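Local coordinates for iron Transport-associated domain protein (PDB 4H8Q) that binds heme in a NEAT domain of the anthrax hemophore IsdX2 and probably helps to scavenge heme from methemoglobin, at residues M32-T35 / Y36-S39; D108-M112 / N113-F117. The protein carries 1 engineered substitution. All blocks are in the same frame, centred on the assembly; numbering follows the deposited sequence. Where two conformers were deposited one is given.

Interaction 1 (M32-T35 / Y36-S39); sequences MMNT and YVVS. Engineered in segment 32-35: Thr35 (natural residue Gln). With HEM (protoporphyrin IX containing Fe), chain B.
Thr35 and Tyr36 lie side by side, and the threonine methyl CG2 sits over one face of the phenol ring, 4.0 Å from its centroid and only 13° off the ring normal, a CH-pi contact. Thr35 is an engineered residue, replacing a natural glutamine. On the opposite face the heme methyl CMC rests over the middle of the ring, 3.4 Å above its plane, so that Tyr36 is sandwiched between protein and porphyrin. Backbone oxygens of Met32 and Met33 line the ring edge. One turn of helix-like backbone holds this together: Tyr36 N donates to Met33 O at 2.8 Å. The turn belongs to the loop between strands 14-24 and 41-46, the distal lip of the NEAT heme pocket, and its first residue grips the cofactor directly, Met32 N donating to heme O2D at 2.8 Å along an almost straight line (172°). Met33 is buried. With CG anti to its backbone N (chi1 179°) and the rest of the chain extended, its flexible thioether runs past the vinyl carbon CBC, and its CE reaches Val37 CG1 at 4.2 Å. Packing is looser beyond Thr35, the exposed residue of the turn. On the Asn34 and Val37 side, well removed from the threonine side chain, a water bridges Asn34 O and Val37 O. Asn34 uses OD1 to accept from the backbone N of Val22.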
# COMPACT_ATOMS: atom_id res chain seq x y z
N MET A 32 12.71 -0.95 -0.87
CA MET A 32 12.74 -2.12 -1.75
C MET A 32 11.31 -2.54 -2.10
O MET A 32 11.07 -3.15 -3.15
CB MET A 32 13.47 -3.29 -1.08
CG MET A 32 15.00 -3.17 -1.00
SD MET A 32 15.87 -3.38 -2.58
CE MET A 32 15.63 -5.13 -2.92
N MET A 33 10.37 -2.21 -1.23
CA MET A 33 8.97 -2.55 -1.49
C MET A 33 8.39 -1.74 -2.64
O MET A 33 7.43 -2.16 -3.28
CB MET A 33 8.12 -2.37 -0.23
CG MET A 33 6.65 -2.69 -0.47
SD MET A 33 5.77 -2.84 1.10
CE MET A 33 4.13 -3.24 0.45
N ASN A 34 8.95 -0.57 -2.91
CA ASN A 34 8.38 0.31 -3.91
C ASN A 34 8.34 -0.36 -5.29
O ASN A 34 7.52 -0.01 -6.14
CB ASN A 34 9.18 1.61 -3.98
CG ASN A 34 8.44 2.70 -4.70
OD1 ASN A 34 7.40 3.19 -4.24
ND2 ASN A 34 8.96 3.09 -5.86
N THR A 35 9.24 -1.31 -5.49
CA THR A 35 9.33 -2.07 -6.73
C THR A 35 8.09 -2.95 -6.96
O THR A 35 7.78 -3.31 -8.11
CB THR A 35 10.58 -2.98 -6.67
OG1 THR A 35 11.76 -2.17 -6.70
CG2 THR A 35 10.61 -3.97 -7.82
N TYR A 36 7.40 -3.26 -5.88
CA TYR A 36 6.35 -4.28 -5.89
C TYR A 36 4.95 -3.70 -5.71
O TYR A 36 4.01 -4.43 -5.40
CB TYR A 36 6.62 -5.33 -4.81
CG TYR A 36 7.91 -6.07 -5.07
CD1 TYR A 36 7.95 -7.12 -5.97
CD2 TYR A 36 9.09 -5.69 -4.45
CE1 TYR A 36 9.13 -7.79 -6.23
CE2 TYR A 36 10.28 -6.35 -4.70
CZ TYR A 36 10.29 -7.40 -5.60
OH TYR A 36 11.46 -8.07 -5.87
N VAL A 37 4.83 -2.40 -5.89
CA VAL A 37 3.52 -1.76 -5.87
C VAL A 37 3.33 -0.98 -7.17
O VAL A 37 4.30 -0.60 -7.83
CB VAL A 37 3.38 -0.78 -4.69
CG1 VAL A 37 3.65 -1.49 -3.39
CG2 VAL A 37 4.33 0.41 -4.86
N VAL A 38 2.08 -0.75 -7.54
CA VAL A 38 1.79 0.05 -8.71
C VAL A 38 1.36 1.46 -8.32
O VAL A 38 0.45 1.64 -7.53
CB VAL A 38 0.68 -0.58 -9.56
CG1 VAL A 38 0.32 0.35 -10.72
CG2 VAL A 38 1.11 -1.95 -10.06
N SER A 39 2.06 2.46 -8.84
CA SER A 39 1.62 3.84 -8.68
C SER A 39 1.26 4.36 -10.07
O SER A 39 1.98 4.06 -11.03
CB SER A 39 2.74 4.68 -8.06
OG SER A 39 2.38 6.05 -7.98
CHA HEM B . 15.24 -5.18 2.49
CHB HEM B . 16.59 -8.27 -1.00
CHC HEM B . 11.93 -9.05 -2.19
CHD HEM B . 10.60 -5.52 0.88
C1A HEM B . 15.99 -5.95 1.65
C2A HEM B . 17.44 -6.06 1.68
C3A HEM B . 17.80 -6.91 0.71
C4A HEM B . 16.60 -7.38 0.05
CMA HEM B . 19.23 -7.35 0.34
CAA HEM B . 18.39 -5.30 2.64
CBA HEM B . 18.39 -3.82 2.29
CGA HEM B . 18.84 -3.56 0.86
O1A HEM B . 19.85 -4.16 0.43
O2A HEM B . 18.20 -2.74 0.15
C1B HEM B . 15.45 -8.72 -1.63
C2B HEM B . 15.43 -9.61 -2.77
C3B HEM B . 14.16 -9.83 -3.10
C4B HEM B . 13.31 -9.09 -2.18
CMB HEM B . 16.68 -10.18 -3.48
CAB HEM B . 13.71 -10.73 -4.28
CBB HEM B . 12.43 -10.78 -4.62
C1C HEM B . 11.16 -8.14 -1.48
C2C HEM B . 9.73 -7.96 -1.60
C3C HEM B . 9.36 -6.99 -0.76
C4C HEM B . 10.54 -6.52 -0.06
CMC HEM B . 8.80 -8.78 -2.54
CAC HEM B . 7.92 -6.47 -0.55
CBC HEM B . 7.68 -5.61 0.45
C1D HEM B . 11.72 -5.14 1.58
C2D HEM B . 11.70 -4.15 2.62
C3D HEM B . 13.13 -4.03 3.12
C4D HEM B . 13.89 -4.98 2.34
CMD HEM B . 10.49 -3.36 3.13
CAD HEM B . 13.65 -3.11 4.24
CBD HEM B . 14.42 -1.95 3.64
CGD HEM B . 13.57 -1.15 2.69
O1D HEM B . 12.43 -0.72 3.07
O2D HEM B . 14.05 -0.91 1.55
NA HEM B . 15.52 -6.77 0.65
NB HEM B . 14.14 -8.42 -1.30
NC HEM B . 11.62 -7.23 -0.54
ND HEM B . 13.03 -5.61 1.43
FE HEM B . 13.55 -7.17 0.23
O HOH W 1 6.07 1.88 -7.77

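Interaction 2 (D108-M112 / N113-F117). With ZN (zinc ion), chain C; HEM (protoporphyrin IX containing Fe), chain B.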
# COMPACT_ATOMS: atom_id res chain seq x y z
N ASP A 108 7.50 -13.75 1.99
CA ASP A 108 7.98 -15.13 2.04
C ASP A 108 8.27 -15.65 0.65
O ASP A 108 7.37 -15.77 -0.18
CB ASP A 108 6.97 -16.05 2.73
CG ASP A 108 6.83 -15.75 4.20
OD1 ASP A 108 5.81 -15.12 4.57
OD2 ASP A 108 7.73 -16.15 4.98
N ILE A 109 9.54 -15.96 0.40
CA ILE A 109 9.94 -16.57 -0.85
C ILE A 109 10.64 -17.88 -0.51
O ILE A 109 11.84 -17.89 -0.21
CB ILE A 109 10.88 -15.67 -1.66
CG1 ILE A 109 10.34 -14.23 -1.71
CG2 ILE A 109 11.07 -16.24 -3.07
CD1 ILE A 109 11.21 -13.27 -2.46
N ASP A 110 9.89 -18.97 -0.53
CA ASP A 110 10.42 -20.26 -0.07
C ASP A 110 11.67 -20.69 -0.84
O ASP A 110 12.62 -21.19 -0.25
CB ASP A 110 9.35 -21.35 -0.16
CG ASP A 110 8.24 -21.19 0.87
OD1 ASP A 110 8.44 -20.45 1.86
OD2 ASP A 110 7.17 -21.81 0.70
N SER A 111 11.66 -20.47 -2.15
CA SER A 111 12.74 -20.95 -3.00
C SER A 111 14.05 -20.17 -2.87
O SER A 111 15.08 -20.59 -3.38
CB SER A 111 12.29 -20.96 -4.47
OG SER A 111 12.13 -19.65 -4.95
N MET A 112 14.01 -19.02 -2.19
CA MET A 112 15.20 -18.19 -2.04
C MET A 112 15.54 -17.99 -0.57
O MET A 112 16.37 -17.14 -0.23
CB MET A 112 15.01 -16.84 -2.73
CG MET A 112 14.72 -16.92 -4.23
SD MET A 112 14.27 -15.31 -4.90
CE MET A 112 13.38 -15.82 -6.37
N ASN A 113 14.89 -18.77 0.28
CA ASN A 113 15.04 -18.61 1.73
C ASN A 113 15.00 -17.14 2.15
O ASN A 113 15.92 -16.63 2.81
CB ASN A 113 16.31 -19.27 2.24
CG ASN A 113 16.32 -19.39 3.75
OD1 ASN A 113 15.28 -19.67 4.36
ND2 ASN A 113 17.47 -19.16 4.36
N TYR A 114 13.94 -16.46 1.73
CA TYR A 114 13.75 -15.07 2.10
C TYR A 114 12.46 -14.97 2.89
O TYR A 114 11.37 -15.10 2.34
CB TYR A 114 13.67 -14.20 0.84
CG TYR A 114 13.60 -12.71 1.10
CD1 TYR A 114 14.75 -11.96 1.33
CD2 TYR A 114 12.38 -12.04 1.07
CE1 TYR A 114 14.69 -10.59 1.54
CE2 TYR A 114 12.30 -10.67 1.27
CZ TYR A 114 13.46 -9.95 1.51
OH TYR A 114 13.37 -8.59 1.71
N HIS A 115 12.58 -14.76 4.19
CA HIS A 115 11.41 -14.71 5.06
C HIS A 115 11.64 -13.60 6.04
O HIS A 115 12.41 -13.76 6.99
CB HIS A 115 11.25 -16.02 5.80
CG HIS A 115 11.13 -17.21 4.91
ND1 HIS A 115 9.94 -17.58 4.31
CD2 HIS A 115 12.05 -18.11 4.49
CE1 HIS A 115 10.13 -18.66 3.58
NE2 HIS A 115 11.41 -19.00 3.67
N HIS A 116 10.99 -12.46 5.80
CA HIS A 116 11.20 -11.29 6.63
C HIS A 116 9.91 -10.54 6.83
O HIS A 116 8.96 -10.71 6.06
CB HIS A 116 12.19 -10.35 5.97
CG HIS A 116 13.57 -10.91 5.87
ND1 HIS A 116 14.50 -10.76 6.87
CD2 HIS A 116 14.16 -11.65 4.90
CE1 HIS A 116 15.61 -11.38 6.53
NE2 HIS A 116 15.43 -11.93 5.34
N PHE A 117 9.87 -9.70 7.86
CA PHE A 117 8.83 -8.68 7.90
C PHE A 117 9.43 -7.31 8.20
O PHE A 117 10.53 -7.21 8.77
CB PHE A 117 7.67 -9.06 8.83
CG PHE A 117 8.08 -9.43 10.23
CD1 PHE A 117 8.44 -8.46 11.14
CD2 PHE A 117 8.06 -10.76 10.63
CE1 PHE A 117 8.80 -8.81 12.45
CE2 PHE A 117 8.40 -11.11 11.92
CZ PHE A 117 8.78 -10.14 12.82
ZN ZN C . 14.22 -9.83 8.75
CHA HEM B . 15.24 -5.18 2.49
CHB HEM B . 16.59 -8.27 -1.00
CHC HEM B . 11.93 -9.05 -2.19
CHD HEM B . 10.60 -5.52 0.88
C1A HEM B . 15.99 -5.95 1.65
C2A HEM B . 17.44 -6.06 1.68
C3A HEM B . 17.80 -6.91 0.71
C4A HEM B . 16.60 -7.38 0.05
CMA HEM B . 19.23 -7.35 0.34
CAA HEM B . 18.39 -5.30 2.64
CBA HEM B . 18.39 -3.82 2.29
CGA HEM B . 18.84 -3.56 0.86
O1A HEM B . 19.85 -4.16 0.43
O2A HEM B . 18.20 -2.74 0.15
C1B HEM B . 15.45 -8.72 -1.63
C2B HEM B . 15.43 -9.61 -2.77
C3B HEM B . 14.16 -9.83 -3.10
C4B HEM B . 13.31 -9.09 -2.18
CMB HEM B . 16.68 -10.18 -3.48
CAB HEM B . 13.71 -10.73 -4.28
CBB HEM B . 12.43 -10.78 -4.62
C1C HEM B . 11.16 -8.14 -1.48
C2C HEM B . 9.73 -7.96 -1.60
C3C HEM B . 9.36 -6.99 -0.76
C4C HEM B . 10.54 -6.52 -0.06
CMC HEM B . 8.80 -8.78 -2.54
CAC HEM B . 7.92 -6.47 -0.55
CBC HEM B . 7.68 -5.61 0.45
C1D HEM B . 11.72 -5.14 1.58
C2D HEM B . 11.70 -4.15 2.62
C3D HEM B . 13.13 -4.03 3.12
C4D HEM B . 13.89 -4.98 2.34
CMD HEM B . 10.49 -3.36 3.13
CAD HEM B . 13.65 -3.11 4.24
CBD HEM B . 14.42 -1.95 3.64
CGD HEM B . 13.57 -1.15 2.69
O1D HEM B . 12.43 -0.72 3.07
O2D HEM B . 14.05 -0.91 1.55
NA HEM B . 15.52 -6.77 0.65
NB HEM B . 14.14 -8.42 -1.30
NC HEM B . 11.62 -7.23 -0.54
ND HEM B . 13.03 -5.61 1.43
FE HEM B . 13.55 -7.17 0.23
O HOH W 2 12.91 -21.07 2.86
O HOH W 3 16.53 -9.93 9.23
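The beta hairpin of strands 101-109 and 114-125 carries the proximal heme ligand, and its turn is closed by the antiparallel hydrogen-bonded pair Ile109-Tyr114. Ile109 N donates to Tyr114 O at 2.8 Å, and Tyr114 N returns a bond to Ile109 O. That carbonyl also accepts from Met112 N, the two donors coming from opposite faces of its plane. Asn113 and Tyr114 both face Ile109, a G1 beta bulge; Asn113 supplies the positive phi (43°) in the turn, a conformation asparagine tolerates better than most residues.

Ile109 and Tyr114 point to the heme side of the hairpin. Isoleucine CD1 meets Tyr114 CD2 at 3.9 Å and also touches the heme vinyl carbon CBB, an apolar fit for a branched side chain. With CG anti to the backbone N (chi1 -175°), the tyrosine reaches over the porphyrin and binds the heme iron through OH at 2.1 Å. Its oxygen is also hydrogen-bonded to Tyr118 OH, a second-shell contact that would probably favour phenolate character. One face of the Tyr114 ring lies toward heme C4B, and His116 CD2 is against the opposite face, while His116 ND1 binds a zinc ion at 2.1 Å.

On the other side of the hairpin, Asp108 and His115 form a non-hydrogen-bonded pair whose side chains join instead. His115 ND1 donates to the anti lone pair of Asp108 OD2 at 2.7 Å, with the oxygen only 4° out of the ring plane; Asp108 OD1 is held by Lys106 and Thr63. A water joins His115 NE2, Asn113 OD1 and Asp110 O. Tyrosine ligation of iron from a beta hairpin, backed by a second tyrosine, is characteristic of heme-binding NEAT domains.

Overall arrangement
Interactions 1 and 2 meet the same heme from opposite faces of the porphyrin. Their centres are about 17 Å apart and their nearest atoms about 6 Å apart, so they do not touch; the cofactor bridges them. The 108-117 hairpin binds the iron, whereas the 32-39 loop holds a propionate and packs against the ring without coordinating the metal. Both reach the vinyl carbon CBB, Tyr36 from one segment pair and Ile109 from the other. Trp61 touches both contacts: Tyr36 in interaction 1, Ile109 and Met112 in interaction 2. Together they account for five of the twelve residues that line the pocket.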